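Local coordinates for Serine/threonine-protein kinase Tel1 (Chaetomium thermophilum, PDB 6SKY) that phosphorylates serine and threonine residues of proteins with ATP and probably acts as a DNA damage sensor that activates checkpoint signalling, at residues Ser1753-Glu1758 with Phe1830-Ala1835; Glu1826-Thr1831 with Ala1872-Ala1877; Gln2439-Leu2444 with Ala2483-Arg2488; His2463-Ile2468 with Ser2505-Ile2510. All blocks are in the same frame, centred on the assembly; numbering follows the deposited sequence.

Contact 1 of 4, residues Ser1753-Glu1758 with Phe1830-Ala1835; sequences SARALE and FTSEPA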
loop_
_atom_site.group_PDB
_atom_site.type_symbol
_atom_site.label_atom_id
_atom_site.label_comp_id
_atom_site.label_asym_id
_atom_site.label_seq_id
_atom_site.Cartn_x
_atom_site.Cartn_y
_atom_site.Cartn_z
ATOM N N SER A 1753 -45.898 -7.593 -40.633
ATOM C CA SER A 1753 -44.900 -6.846 -41.379
ATOM C C SER A 1753 -44.394 -5.712 -40.508
ATOM O O SER A 1753 -45.089 -5.246 -39.606
ATOM C CB SER A 1753 -45.462 -6.307 -42.695
ATOM O OG SER A 1753 -46.524 -5.403 -42.462
ATOM N N ALA A 1754 -43.176 -5.270 -40.799
ATOM C CA ALA A 1754 -42.552 -4.231 -40.003
ATOM C C ALA A 1754 -43.372 -2.945 -40.068
ATOM O O ALA A 1754 -44.334 -2.822 -40.827
ATOM C CB ALA A 1754 -41.125 -3.980 -40.475
ATOM N N ARG A 1755 -43.003 -1.999 -39.209
ATOM C CA ARG A 1755 -43.670 -0.707 -39.078
ATOM C C ARG A 1755 -45.078 -0.862 -38.521
ATOM O O ARG A 1755 -45.718 0.130 -38.160
ATOM C CB ARG A 1755 -43.709 0.033 -40.418
ATOM C CG ARG A 1755 -42.362 0.557 -40.850
ATOM C CD ARG A 1755 -41.825 1.536 -39.830
ATOM N NE ARG A 1755 -40.374 1.641 -39.885
ATOM C CZ ARG A 1755 -39.654 2.419 -39.084
ATOM N NH1 ARG A 1755 -40.255 3.166 -38.170
ATOM N NH2 ARG A 1755 -38.333 2.451 -39.197
ATOM N N ALA A 1756 -45.551 -2.098 -38.409
ATOM C CA ALA A 1756 -46.784 -2.380 -37.699
ATOM C C ALA A 1756 -46.551 -2.544 -36.214
ATOM O O ALA A 1756 -47.518 -2.634 -35.459
ATOM C CB ALA A 1756 -47.449 -3.642 -38.245
ATOM N N LEU A 1757 -45.294 -2.591 -35.784
ATOM C CA LEU A 1757 -44.994 -2.651 -34.367
ATOM C C LEU A 1757 -45.249 -1.327 -33.663
ATOM O O LEU A 1757 -45.244 -1.290 -32.430
ATOM C CB LEU A 1757 -43.541 -3.078 -34.170
ATOM C CG LEU A 1757 -43.191 -3.739 -32.841
ATOM C CD1 LEU A 1757 -43.665 -5.164 -32.827
ATOM C CD2 LEU A 1757 -41.711 -3.674 -32.602
ATOM N N GLU A 1758 -45.493 -0.249 -34.405
ATOM C CA GLU A 1758 -45.617 1.074 -33.817
ATOM C C GLU A 1758 -47.051 1.543 -33.647
ATOM O O GLU A 1758 -47.264 2.600 -33.047
ATOM C CB GLU A 1758 -44.854 2.096 -34.655
ATOM C CG GLU A 1758 -43.366 1.879 -34.649
ATOM C CD GLU A 1758 -42.625 2.928 -35.437
ATOM O OE1 GLU A 1758 -43.001 3.171 -36.602
ATOM O OE2 GLU A 1758 -41.670 3.517 -34.891
ATOM N N PHE A 1830 -35.583 -3.110 -34.137
ATOM C CA PHE A 1830 -36.489 -1.968 -34.240
ATOM C C PHE A 1830 -36.221 -0.986 -33.109
ATOM O O PHE A 1830 -36.762 -1.132 -32.011
ATOM C CB PHE A 1830 -37.934 -2.432 -34.218
ATOM C CG PHE A 1830 -38.826 -1.658 -35.125
ATOM C CD1 PHE A 1830 -39.127 -2.134 -36.383
ATOM C CD2 PHE A 1830 -39.359 -0.452 -34.726
ATOM C CE1 PHE A 1830 -39.946 -1.429 -37.222
ATOM C CE2 PHE A 1830 -40.179 0.261 -35.561
ATOM C CZ PHE A 1830 -40.473 -0.229 -36.810
ATOM N N THR A 1831 -35.408 0.025 -33.385
ATOM C CA THR A 1831 -35.092 1.065 -32.415
ATOM C C THR A 1831 -36.099 2.196 -32.578
ATOM O O THR A 1831 -36.038 2.953 -33.551
ATOM C CB THR A 1831 -33.670 1.574 -32.622
ATOM O OG1 THR A 1831 -32.799 0.472 -32.905
ATOM C CG2 THR A 1831 -33.180 2.299 -31.380
ATOM N N SER A 1832 -37.031 2.309 -31.638
ATOM C CA SER A 1832 -38.063 3.329 -31.721
ATOM C C SER A 1832 -38.662 3.536 -30.344
ATOM O O SER A 1832 -38.673 2.624 -29.517
ATOM C CB SER A 1832 -39.166 2.950 -32.712
ATOM O OG SER A 1832 -38.710 3.018 -34.046
ATOM N N GLU A 1833 -39.143 4.734 -30.103
ATOM C CA GLU A 1833 -39.817 4.986 -28.842
ATOM C C GLU A 1833 -41.265 4.503 -28.864
ATOM O O GLU A 1833 -41.724 3.924 -27.873
ATOM C CB GLU A 1833 -39.757 6.467 -28.481
ATOM C CG GLU A 1833 -40.110 6.719 -27.038
ATOM C CD GLU A 1833 -39.221 5.942 -26.094
ATOM O OE1 GLU A 1833 -38.007 5.842 -26.374
ATOM O OE2 GLU A 1833 -39.733 5.422 -25.080
ATOM N N PRO A 1834 -42.032 4.725 -29.940
ATOM C CA PRO A 1834 -43.395 4.177 -29.970
ATOM C C PRO A 1834 -43.451 2.664 -30.082
ATOM O O PRO A 1834 -44.524 2.089 -29.864
ATOM C CB PRO A 1834 -44.009 4.843 -31.206
ATOM C CG PRO A 1834 -42.853 5.168 -32.059
ATOM C CD PRO A 1834 -41.792 5.591 -31.108
ATOM N N ALA A 1835 -42.346 2.000 -30.406
ATOM C CA ALA A 1835 -42.336 0.558 -30.587
ATOM C C ALA A 1835 -41.738 -0.191 -29.409
ATOM O O ALA A 1835 -41.691 -1.419 -29.441
ATOM C CB ALA A 1835 -41.572 0.194 -31.858
#

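Contact 2 of 4, residues Glu1826-Thr1831 with Ala1872-Ala1877; sequences EWLNFT and ASAAAA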
loop_
_atom_site.group_PDB
_atom_site.type_symbol
_atom_site.label_atom_id
_atom_site.label_comp_id
_atom_site.label_asym_id
_atom_site.label_seq_id
_atom_site.Cartn_x
_atom_site.Cartn_y
_atom_site.Cartn_z
ATOM N N GLU A 1826 -37.446 -8.769 -38.525
ATOM C CA GLU A 1826 -37.610 -7.335 -38.702
ATOM C C GLU A 1826 -38.071 -6.630 -37.440
ATOM O O GLU A 1826 -37.718 -5.467 -37.230
ATOM C CB GLU A 1826 -38.618 -7.058 -39.818
ATOM C CG GLU A 1826 -38.196 -7.572 -41.174
ATOM C CD GLU A 1826 -37.205 -6.657 -41.856
ATOM O OE1 GLU A 1826 -37.335 -5.427 -41.704
ATOM O OE2 GLU A 1826 -36.294 -7.166 -42.541
ATOM N N TRP A 1827 -38.856 -7.308 -36.605
ATOM C CA TRP A 1827 -39.388 -6.689 -35.398
ATOM C C TRP A 1827 -38.344 -6.538 -34.307
ATOM O O TRP A 1827 -38.417 -5.592 -33.521
ATOM C CB TRP A 1827 -40.552 -7.505 -34.860
ATOM C CG TRP A 1827 -41.771 -7.414 -35.670
ATOM C CD1 TRP A 1827 -42.102 -6.432 -36.538
ATOM C CD2 TRP A 1827 -42.844 -8.352 -35.692
ATOM N NE1 TRP A 1827 -43.319 -6.693 -37.105
ATOM C CE2 TRP A 1827 -43.794 -7.873 -36.600
ATOM C CE3 TRP A 1827 -43.089 -9.554 -35.033
ATOM C CZ2 TRP A 1827 -44.968 -8.549 -36.865
ATOM C CZ3 TRP A 1827 -44.250 -10.222 -35.297
ATOM C CH2 TRP A 1827 -45.178 -9.721 -36.203
ATOM N N LEU A 1828 -37.388 -7.457 -34.219
ATOM C CA LEU A 1828 -36.404 -7.380 -33.152
ATOM C C LEU A 1828 -35.350 -6.319 -33.407
ATOM O O LEU A 1828 -34.732 -5.843 -32.453
ATOM C CB LEU A 1828 -35.742 -8.740 -32.944
ATOM C CG LEU A 1828 -36.639 -9.845 -32.385
ATOM C CD1 LEU A 1828 -35.873 -11.131 -32.275
ATOM C CD2 LEU A 1828 -37.217 -9.464 -31.047
ATOM N N ASN A 1829 -35.133 -5.936 -34.659
ATOM C CA ASN A 1829 -34.175 -4.887 -35.002
ATOM C C ASN A 1829 -34.886 -3.550 -35.179
ATOM O O ASN A 1829 -34.813 -2.919 -36.225
ATOM C CB ASN A 1829 -33.411 -5.269 -36.263
ATOM C CG ASN A 1829 -32.599 -6.528 -36.092
ATOM O OD1 ASN A 1829 -31.796 -6.639 -35.168
ATOM N ND2 ASN A 1829 -32.807 -7.490 -36.976
ATOM N N PHE A 1830 -35.583 -3.110 -34.137
ATOM C CA PHE A 1830 -36.489 -1.968 -34.240
ATOM C C PHE A 1830 -36.221 -0.986 -33.109
ATOM O O PHE A 1830 -36.762 -1.132 -32.011
ATOM C CB PHE A 1830 -37.934 -2.432 -34.218
ATOM C CG PHE A 1830 -38.826 -1.658 -35.125
ATOM C CD1 PHE A 1830 -39.127 -2.134 -36.383
ATOM C CD2 PHE A 1830 -39.359 -0.452 -34.726
ATOM C CE1 PHE A 1830 -39.946 -1.429 -37.222
ATOM C CE2 PHE A 1830 -40.179 0.261 -35.561
ATOM C CZ PHE A 1830 -40.473 -0.229 -36.810
ATOM N N THR A 1831 -35.408 0.025 -33.385
ATOM C CA THR A 1831 -35.092 1.065 -32.415
ATOM C C THR A 1831 -36.099 2.196 -32.578
ATOM O O THR A 1831 -36.038 2.953 -33.551
ATOM C CB THR A 1831 -33.670 1.574 -32.622
ATOM O OG1 THR A 1831 -32.799 0.472 -32.905
ATOM C CG2 THR A 1831 -33.180 2.299 -31.380
ATOM N N ALA A 1872 -29.024 -13.428 -30.860
ATOM C CA ALA A 1872 -28.238 -12.205 -30.769
ATOM C C ALA A 1872 -29.111 -10.977 -30.971
ATOM O O ALA A 1872 -28.968 -9.974 -30.260
ATOM C CB ALA A 1872 -27.114 -12.237 -31.795
ATOM N N SER A 1873 -30.036 -11.046 -31.928
ATOM C CA SER A 1873 -30.972 -9.951 -32.139
ATOM C C SER A 1873 -31.885 -9.772 -30.942
ATOM O O SER A 1873 -32.166 -8.645 -30.533
ATOM C CB SER A 1873 -31.788 -10.207 -33.398
ATOM O OG SER A 1873 -30.939 -10.497 -34.483
ATOM N N ALA A 1874 -32.358 -10.875 -30.365
ATOM C CA ALA A 1874 -33.204 -10.796 -29.184
ATOM C C ALA A 1874 -32.445 -10.234 -27.994
ATOM O O ALA A 1874 -33.007 -9.475 -27.199
ATOM C CB ALA A 1874 -33.774 -12.169 -28.858
ATOM N N ALA A 1875 -31.165 -10.581 -27.854
ATOM C CA ALA A 1875 -30.356 -10.006 -26.785
ATOM C C ALA A 1875 -30.204 -8.504 -26.955
ATOM O O ALA A 1875 -30.353 -7.740 -25.996
ATOM C CB ALA A 1875 -28.990 -10.675 -26.751
ATOM N N ALA A 1876 -29.893 -8.058 -28.173
ATOM C CA ALA A 1876 -29.795 -6.624 -28.425
ATOM C C ALA A 1876 -31.117 -5.917 -28.150
ATOM O O ALA A 1876 -31.145 -4.846 -27.532
ATOM C CB ALA A 1876 -29.346 -6.383 -29.859
ATOM N N ALA A 1877 -32.225 -6.511 -28.591
ATOM C CA ALA A 1877 -33.540 -5.926 -28.363
ATOM C C ALA A 1877 -33.834 -5.788 -26.882
ATOM O O ALA A 1877 -34.320 -4.749 -26.434
ATOM C CB ALA A 1877 -34.608 -6.775 -29.038
#

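Contact 3 of 4, residues Gln2439-Leu2444 with Ala2483-Arg2488; sequences QDHNTL and AVSRQR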
loop_
_atom_site.group_PDB
_atom_site.type_symbol
_atom_site.label_atom_id
_atom_site.label_comp_id
_atom_site.label_asym_id
_atom_site.label_seq_id
_atom_site.Cartn_x
_atom_site.Cartn_y
_atom_site.Cartn_z
ATOM N N GLN A 2439 -11.088 -37.996 32.516
ATOM C CA GLN A 2439 -10.478 -39.151 33.148
ATOM C C GLN A 2439 -10.823 -39.117 34.623
ATOM O O GLN A 2439 -11.214 -38.082 35.160
ATOM C CB GLN A 2439 -8.967 -39.176 32.946
ATOM C CG GLN A 2439 -8.555 -39.812 31.650
ATOM C CD GLN A 2439 -7.084 -39.740 31.424
ATOM O OE1 GLN A 2439 -6.346 -39.228 32.258
ATOM N NE2 GLN A 2439 -6.637 -40.252 30.291
ATOM N N ASP A 2440 -10.694 -40.258 35.275
ATOM C CA ASP A 2440 -10.952 -40.349 36.707
ATOM C C ASP A 2440 -9.598 -40.477 37.397
ATOM O O ASP A 2440 -9.075 -41.575 37.583
ATOM C CB ASP A 2440 -11.875 -41.505 37.032
ATOM C CG ASP A 2440 -11.522 -42.750 36.278
ATOM O OD1 ASP A 2440 -10.892 -42.630 35.211
ATOM O OD2 ASP A 2440 -11.875 -43.849 36.749
ATOM N N HIS A 2441 -9.032 -39.332 37.770
ATOM C CA HIS A 2441 -7.705 -39.283 38.349
ATOM C C HIS A 2441 -7.637 -38.576 39.689
ATOM O O HIS A 2441 -6.574 -38.601 40.317
ATOM C CB HIS A 2441 -6.726 -38.603 37.385
ATOM C CG HIS A 2441 -6.227 -39.504 36.304
ATOM N ND1 HIS A 2441 -6.571 -40.835 36.233
ATOM C CD2 HIS A 2441 -5.407 -39.270 35.255
ATOM C CE1 HIS A 2441 -5.985 -41.384 35.185
ATOM N NE2 HIS A 2441 -5.273 -40.455 34.574
ATOM N N ASN A 2442 -8.716 -37.947 40.143
ATOM C CA ASN A 2442 -8.790 -37.241 41.417
ATOM C C ASN A 2442 -7.884 -36.017 41.474
ATOM O O ASN A 2442 -7.697 -35.446 42.553
ATOM C CB ASN A 2442 -8.471 -38.163 42.597
ATOM C CG ASN A 2442 -9.276 -37.828 43.822
ATOM O OD1 ASN A 2442 -10.446 -37.468 43.725
ATOM N ND2 ASN A 2442 -8.655 -37.936 44.986
ATOM N N THR A 2443 -7.318 -35.597 40.347
ATOM C CA THR A 2443 -6.565 -34.359 40.296
ATOM C C THR A 2443 -7.517 -33.170 40.369
ATOM O O THR A 2443 -8.736 -33.317 40.297
ATOM C CB THR A 2443 -5.740 -34.293 39.016
ATOM O OG1 THR A 2443 -5.420 -35.621 38.594
ATOM C CG2 THR A 2443 -4.453 -33.538 39.257
ATOM N N LEU A 2444 -6.951 -31.973 40.522
ATOM C CA LEU A 2444 -7.785 -30.780 40.497
ATOM C C LEU A 2444 -8.261 -30.476 39.086
ATOM O O LEU A 2444 -9.401 -30.043 38.888
ATOM C CB LEU A 2444 -7.028 -29.590 41.078
ATOM C CG LEU A 2444 -7.805 -28.275 41.129
ATOM C CD1 LEU A 2444 -9.112 -28.452 41.859
ATOM C CD2 LEU A 2444 -6.982 -27.210 41.789
ATOM N N ALA A 2483 -8.501 -45.140 27.258
ATOM C CA ALA A 2483 -9.917 -45.174 26.925
ATOM C C ALA A 2483 -10.759 -45.707 28.071
ATOM O O ALA A 2483 -11.935 -45.349 28.193
ATOM C CB ALA A 2483 -10.141 -46.018 25.676
ATOM N N VAL A 2484 -10.178 -46.541 28.930
ATOM C CA VAL A 2484 -10.937 -47.085 30.045
ATOM C C VAL A 2484 -11.221 -46.000 31.073
ATOM O O VAL A 2484 -12.319 -45.933 31.638
ATOM C CB VAL A 2484 -10.188 -48.275 30.662
ATOM C CG1 VAL A 2484 -11.073 -48.992 31.656
ATOM C CG2 VAL A 2484 -9.740 -49.215 29.578
ATOM N N SER A 2485 -10.251 -45.119 31.318
ATOM C CA SER A 2485 -10.470 -44.036 32.267
ATOM C C SER A 2485 -11.503 -43.049 31.745
ATOM O O SER A 2485 -12.369 -42.589 32.498
ATOM C CB SER A 2485 -9.155 -43.327 32.552
ATOM O OG SER A 2485 -8.078 -44.233 32.471
ATOM N N ARG A 2486 -11.417 -42.703 30.463
ATOM C CA ARG A 2486 -12.412 -41.830 29.857
ATOM C C ARG A 2486 -13.800 -42.437 29.952
ATOM O O ARG A 2486 -14.767 -41.743 30.290
ATOM C CB ARG A 2486 -12.043 -41.558 28.404
ATOM C CG ARG A 2486 -12.936 -40.564 27.722
ATOM C CD ARG A 2486 -12.665 -40.490 26.243
ATOM N NE ARG A 2486 -11.282 -40.144 25.954
ATOM C CZ ARG A 2486 -10.428 -40.944 25.332
ATOM N NH1 ARG A 2486 -10.815 -42.140 24.924
ATOM N NH2 ARG A 2486 -9.189 -40.546 25.111
ATOM N N GLN A 2487 -13.920 -43.734 29.659
ATOM C CA GLN A 2487 -15.214 -44.397 29.755
ATOM C C GLN A 2487 -15.739 -44.381 31.183
ATOM O O GLN A 2487 -16.932 -44.155 31.406
ATOM C CB GLN A 2487 -15.101 -45.825 29.227
ATOM C CG GLN A 2487 -15.710 -46.893 30.114
ATOM C CD GLN A 2487 -17.208 -46.970 30.000
ATOM O OE1 GLN A 2487 -17.927 -46.786 30.977
ATOM N NE2 GLN A 2487 -17.691 -47.261 28.803
ATOM N N ARG A 2488 -14.861 -44.576 32.167
ATOM C CA ARG A 2488 -15.308 -44.579 33.555
ATOM C C ARG A 2488 -15.777 -43.200 33.996
ATOM O O ARG A 2488 -16.808 -43.073 34.673
ATOM C CB ARG A 2488 -14.186 -45.076 34.457
ATOM C CG ARG A 2488 -13.934 -46.559 34.348
ATOM C CD ARG A 2488 -12.935 -47.020 35.386
ATOM N NE ARG A 2488 -11.617 -46.437 35.165
ATOM C CZ ARG A 2488 -10.614 -46.517 36.029
ATOM N NH1 ARG A 2488 -10.784 -47.152 37.179
ATOM N NH2 ARG A 2488 -9.447 -45.956 35.751
#

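Contact 4 of 4, residues His2463-Ile2468 with Ser2505-Ile2510; sequences HGMYHI and SIWPAI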
loop_
_atom_site.group_PDB
_atom_site.type_symbol
_atom_site.label_atom_id
_atom_site.label_comp_id
_atom_site.label_asym_id
_atom_site.label_seq_id
_atom_site.Cartn_x
_atom_site.Cartn_y
_atom_site.Cartn_z
ATOM N N HIS A 2463 -26.913 -30.331 23.656
ATOM C CA HIS A 2463 -25.568 -30.082 23.175
ATOM C C HIS A 2463 -24.512 -30.889 23.904
ATOM O O HIS A 2463 -23.370 -30.929 23.442
ATOM C CB HIS A 2463 -25.221 -28.593 23.293
ATOM C CG HIS A 2463 -26.018 -27.713 22.386
ATOM N ND1 HIS A 2463 -27.297 -27.303 22.683
ATOM C CD2 HIS A 2463 -25.717 -27.170 21.186
ATOM C CE1 HIS A 2463 -27.751 -26.544 21.705
ATOM N NE2 HIS A 2463 -26.811 -26.448 20.783
ATOM N N GLY A 2464 -24.848 -31.528 25.019
ATOM C CA GLY A 2464 -23.865 -32.303 25.745
ATOM C C GLY A 2464 -24.238 -33.748 25.994
ATOM O O GLY A 2464 -23.363 -34.595 26.210
ATOM N N MET A 2465 -25.524 -34.066 25.956
ATOM C CA MET A 2465 -25.905 -35.385 26.423
ATOM C C MET A 2465 -25.639 -36.478 25.407
ATOM O O MET A 2465 -25.437 -37.625 25.802
ATOM C CB MET A 2465 -27.360 -35.387 26.856
ATOM C CG MET A 2465 -27.483 -35.537 28.351
ATOM S SD MET A 2465 -28.681 -34.452 29.098
ATOM C CE MET A 2465 -30.125 -34.970 28.214
ATOM N N TYR A 2466 -25.579 -36.160 24.119
ATOM C CA TYR A 2466 -25.166 -37.176 23.162
ATOM C C TYR A 2466 -23.684 -37.484 23.279
ATOM O O TYR A 2466 -23.277 -38.633 23.094
ATOM C CB TYR A 2466 -25.509 -36.739 21.749
ATOM C CG TYR A 2466 -26.929 -37.031 21.380
ATOM C CD1 TYR A 2466 -27.317 -38.305 21.030
ATOM C CD2 TYR A 2466 -27.884 -36.039 21.387
ATOM C CE1 TYR A 2466 -28.608 -38.581 20.698
ATOM C CE2 TYR A 2466 -29.176 -36.307 21.055
ATOM C CZ TYR A 2466 -29.534 -37.578 20.712
ATOM O OH TYR A 2466 -30.833 -37.850 20.379
ATOM N N HIS A 2467 -22.867 -36.484 23.594
ATOM C CA HIS A 2467 -21.464 -36.741 23.881
ATOM C C HIS A 2467 -21.316 -37.628 25.097
ATOM O O HIS A 2467 -20.493 -38.549 25.107
ATOM C CB HIS A 2467 -20.718 -35.432 24.100
ATOM C CG HIS A 2467 -20.575 -34.610 22.865
ATOM N ND1 HIS A 2467 -21.303 -33.465 22.647
ATOM C CD2 HIS A 2467 -19.794 -34.773 21.775
ATOM C CE1 HIS A 2467 -20.973 -32.954 21.477
ATOM N NE2 HIS A 2467 -20.062 -33.731 20.926
ATOM N N ILE A 2468 -22.109 -37.373 26.136
ATOM C CA ILE A 2468 -22.034 -38.215 27.325
ATOM C C ILE A 2468 -22.468 -39.638 27.006
ATOM O O ILE A 2468 -21.829 -40.605 27.435
ATOM C CB ILE A 2468 -22.865 -37.609 28.466
ATOM C CG1 ILE A 2468 -22.268 -36.274 28.881
ATOM C CG2 ILE A 2468 -22.914 -38.549 29.633
ATOM C CD1 ILE A 2468 -20.780 -36.301 29.025
ATOM N N SER A 2505 -36.112 -36.058 32.767
ATOM C CA SER A 2505 -36.964 -36.577 31.717
ATOM C C SER A 2505 -36.333 -36.439 30.343
ATOM O O SER A 2505 -36.952 -36.828 29.350
ATOM C CB SER A 2505 -38.312 -35.860 31.735
ATOM O OG SER A 2505 -38.166 -34.515 31.312
ATOM N N ILE A 2506 -35.129 -35.884 30.258
ATOM C CA ILE A 2506 -34.427 -35.729 28.997
ATOM C C ILE A 2506 -33.337 -36.774 28.833
ATOM O O ILE A 2506 -33.087 -37.240 27.722
ATOM C CB ILE A 2506 -33.845 -34.307 28.859
ATOM C CG1 ILE A 2506 -34.860 -33.267 29.309
ATOM C CG2 ILE A 2506 -33.458 -34.040 27.432
ATOM C CD1 ILE A 2506 -34.392 -31.858 29.115
ATOM N N TRP A 2507 -32.682 -37.154 29.912
ATOM C CA TRP A 2507 -31.611 -38.131 29.794
ATOM C C TRP A 2507 -32.150 -39.527 29.495
ATOM O O TRP A 2507 -31.574 -40.225 28.654
ATOM C CB TRP A 2507 -30.739 -38.139 31.051
ATOM C CG TRP A 2507 -29.784 -39.279 31.095
ATOM C CD1 TRP A 2507 -29.826 -40.330 31.937
ATOM C CD2 TRP A 2507 -28.653 -39.494 30.245
ATOM N NE1 TRP A 2507 -28.793 -41.190 31.681
ATOM C CE2 TRP A 2507 -28.058 -40.696 30.641
ATOM C CE3 TRP A 2507 -28.090 -38.786 29.188
ATOM C CZ2 TRP A 2507 -26.931 -41.203 30.023
ATOM C CZ3 TRP A 2507 -26.974 -39.293 28.579
ATOM C CH2 TRP A 2507 -26.405 -40.488 28.994
ATOM N N PRO A 2508 -33.225 -39.993 30.147
ATOM C CA PRO A 2508 -33.761 -41.309 29.769
ATOM C C PRO A 2508 -34.285 -41.363 28.347
ATOM O O PRO A 2508 -34.155 -42.401 27.683
ATOM C CB PRO A 2508 -34.873 -41.530 30.793
ATOM C CG PRO A 2508 -34.457 -40.746 31.947
ATOM C CD PRO A 2508 -33.857 -39.516 31.386
ATOM N N ALA A 2509 -34.876 -40.277 27.858
ATOM C CA ALA A 2509 -35.333 -40.252 26.475
ATOM C C ALA A 2509 -34.170 -40.444 25.516
ATOM O O ALA A 2509 -34.235 -41.271 24.601
ATOM C CB ALA A 2509 -36.058 -38.945 26.191
ATOM N N ILE A 2510 -33.088 -39.693 25.718
ATOM C CA ILE A 2510 -31.918 -39.805 24.853
ATOM C C ILE A 2510 -31.293 -41.185 24.981
ATOM O O ILE A 2510 -30.838 -41.770 23.993
ATOM C CB ILE A 2510 -30.916 -38.685 25.180
ATOM C CG1 ILE A 2510 -31.441 -37.357 24.653
ATOM C CG2 ILE A 2510 -29.552 -38.986 24.604
ATOM C CD1 ILE A 2510 -30.488 -36.232 24.824
#

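Contact 1 of 4, residues Ser1753-Glu1758 with Phe1830-Ala1835
Glu-1758 OE1 is gripped once, by Arg-1755 NH1 of its own loop at 3.2 Å. This bond is part of a salt bridge. The oxygen lies near the guanidinium plane, but the N-H comes from above the carboxylate plane, 46° out of it. Ser-1832 OG has two acceptors within reach, Glu-1758 OE2 across the contact at 3.1 Å and Thr-1831 O at 2.7 Å. Its single proton cannot serve both fully. Phe-1830 lies against both partners of the ion pair. Its CZ sits 3.4 Å above one face of the Arg-1755 guanidinium, offset toward the rim, with the two planes 57° apart. Its CE2 is 3.6 Å from Glu-1758 CD, and OE2 lies at the ring edge, in its plane. Deeper in, Leu-1757 turns CG anti to its backbone N and sets CD2 3.9 Å from Ala-1835 CB. The same CB also meets Glu-1758 CG. Leu-1757 O is hydrogen-bonded to Asn-1838 ND2 of helix 1836-1849. The contact thus joins the loop before helix 1762-1771 to the loop between helices 1815-1827 and 1836-1849. With its charge balanced within its own loop, the carboxylate can probably lie against an aromatic edge at little cost.

Contact 2 of 4, residues Glu1826-Thr1831 with Ala1872-Ala1877
Two helical elements of the alpha solenoid meet here. One is the C-terminal end of helix 1815-1827 with the turn that follows. The other is helix 1871-1880, which offers a surface of small residues. Leu-1828 carries the contact. Its CG stands anti to the carbonyl carbon. Its CB points toward helix 1871-1880, and CD1 continues the chain (chi2 178°). CD1 comes 4.0 Å from Ala-1874 N and 4.1 Å from Ala-1874 CB. The other branch, CD2, lies 4.3 Å from Ala-1877 CB. That methyl also sits 3.5 Å from the backbone Leu-1828 O. The same oxygen accepts a hydrogen bond from Arg-1880 NH1, so the peptide carbonyl of Leu-1828, in the turn after the helix, is tied to helix 1871-1880. Ser-1873 turns its CB to Leu-1828 CB at 4.2 Å. Its OG does not bond across the contact; it is hydrogen-bonded to Asn-1870 OD1. Asn-1829 adds a looser touch, with OD1 4.0 Å from Ser-1873 CB. Its ND2 makes a weak hydrogen bond back to Gln-1825 O. Behind the contact, Ala-1874 rests on Phe-1890 of helix 1884-1898. No hydrogen bond joins the two segments, which meet by van der Waals packing; Arg-1880, further along the same helix, adds the polar tie. A turn leucine lying on the small-residue face of helix 1871-1880 is consistent with the packed helices of the alpha solenoid.

Contact 3 of 4, residues Gln2439-Leu2444 with Ala2483-Arg2488
Asp-2440 points its CB at helix 2483-2497. From CB the chain turns into the crowded position, CG lying between the backbone N and the carbonyl carbon (chi1 43°). CG is 3.9 Å from Arg-2488 NE. The two oxygens then part. OD1 lies 3.3 Å from Ser-2485 CB and close to Ser-2485 O, but OD1 and the carbonyl are both acceptors, so they form no bond. OD2 makes a salt bridge with Arg-2488, 3.0 Å from NE. It lies above the centre of the guanidinium, so no N-H points at it; the two planes are 84° apart. Beside this pair, Gln-2439 CG packs on Ser-2485 CB at 3.7 Å. Lys-2492 adds a long, weak ion pair to OD2. An alanine in place of Asp-2440 would lose this carboxylate and would probably leave Arg-2488 without its charge partner across the contact. The polar part of this surface contact is charge attraction, with no directed hydrogen bond between the segments, beside the packing of Gln-2439 on Ser-2485.

Contact 4 of 4, residues His2463-Ile2468 with Ser2505-Ile2510
Met-2465 forms the dense centre of this contact. Its CG lies 3.4 Å from Trp-2507 CE3; the bends at chi2 and chi3 then carry CE to two isoleucines. CE is 3.5 Å from Ile-2506 CG2 and 3.6 Å from Ile-2510 CD1. The Trp-2507 ring, its CG anti to the backbone N, has Met-2465 O at its edge, in plane. Its CH2 meets Ile-2468 CG2 at 4.0 Å. This is helix-to-helix packing in an all-helical part of the chain, joining helix 2461-2472 of the FAT region to the start of helix 2507-2522. Helix 2483-2497 links them in the chain and helps cover Trp-2507 and Ile-2468 through Ala-2494. A serine at Trp-2507 would probably leave Met-2465 and Ile-2468 poorly packed, since both rest on the indole. Packing is looser on the partly exposed side, at Tyr-2466. There Ile-2510 CG2 lies over one ring face, 4.2 Å from the Tyr-2466 ring centroid, in a CH-pi contact 15° off the normal. Ile-2510 CD1 stands 4.0 Å from Tyr-2466 CE2.

Overall arrangement
The contacts form two pairs on opposite sides of the chain's centre. Contacts 1 and 2 lie about 11 Å apart between centres and touch directly. They share Phe-1830 and Thr-1831, and Trp-1827 of contact 2 packs on Ser-1753 and Ala-1754 of contact 1. Contacts 3 and 4 lie about 20 Å apart between centres, their nearest atoms about 7 Å apart. Their segments alternate along the chain, and helices 2461-2472, 2483-2497 and 2507-2522, which follow one another in the chain, contribute to three of the four. Between the pairs, the nearest approach is between contacts 2 and 4, about 50 Å between nearest atoms. All four lie away from the nucleotide pocket and the magnesium site.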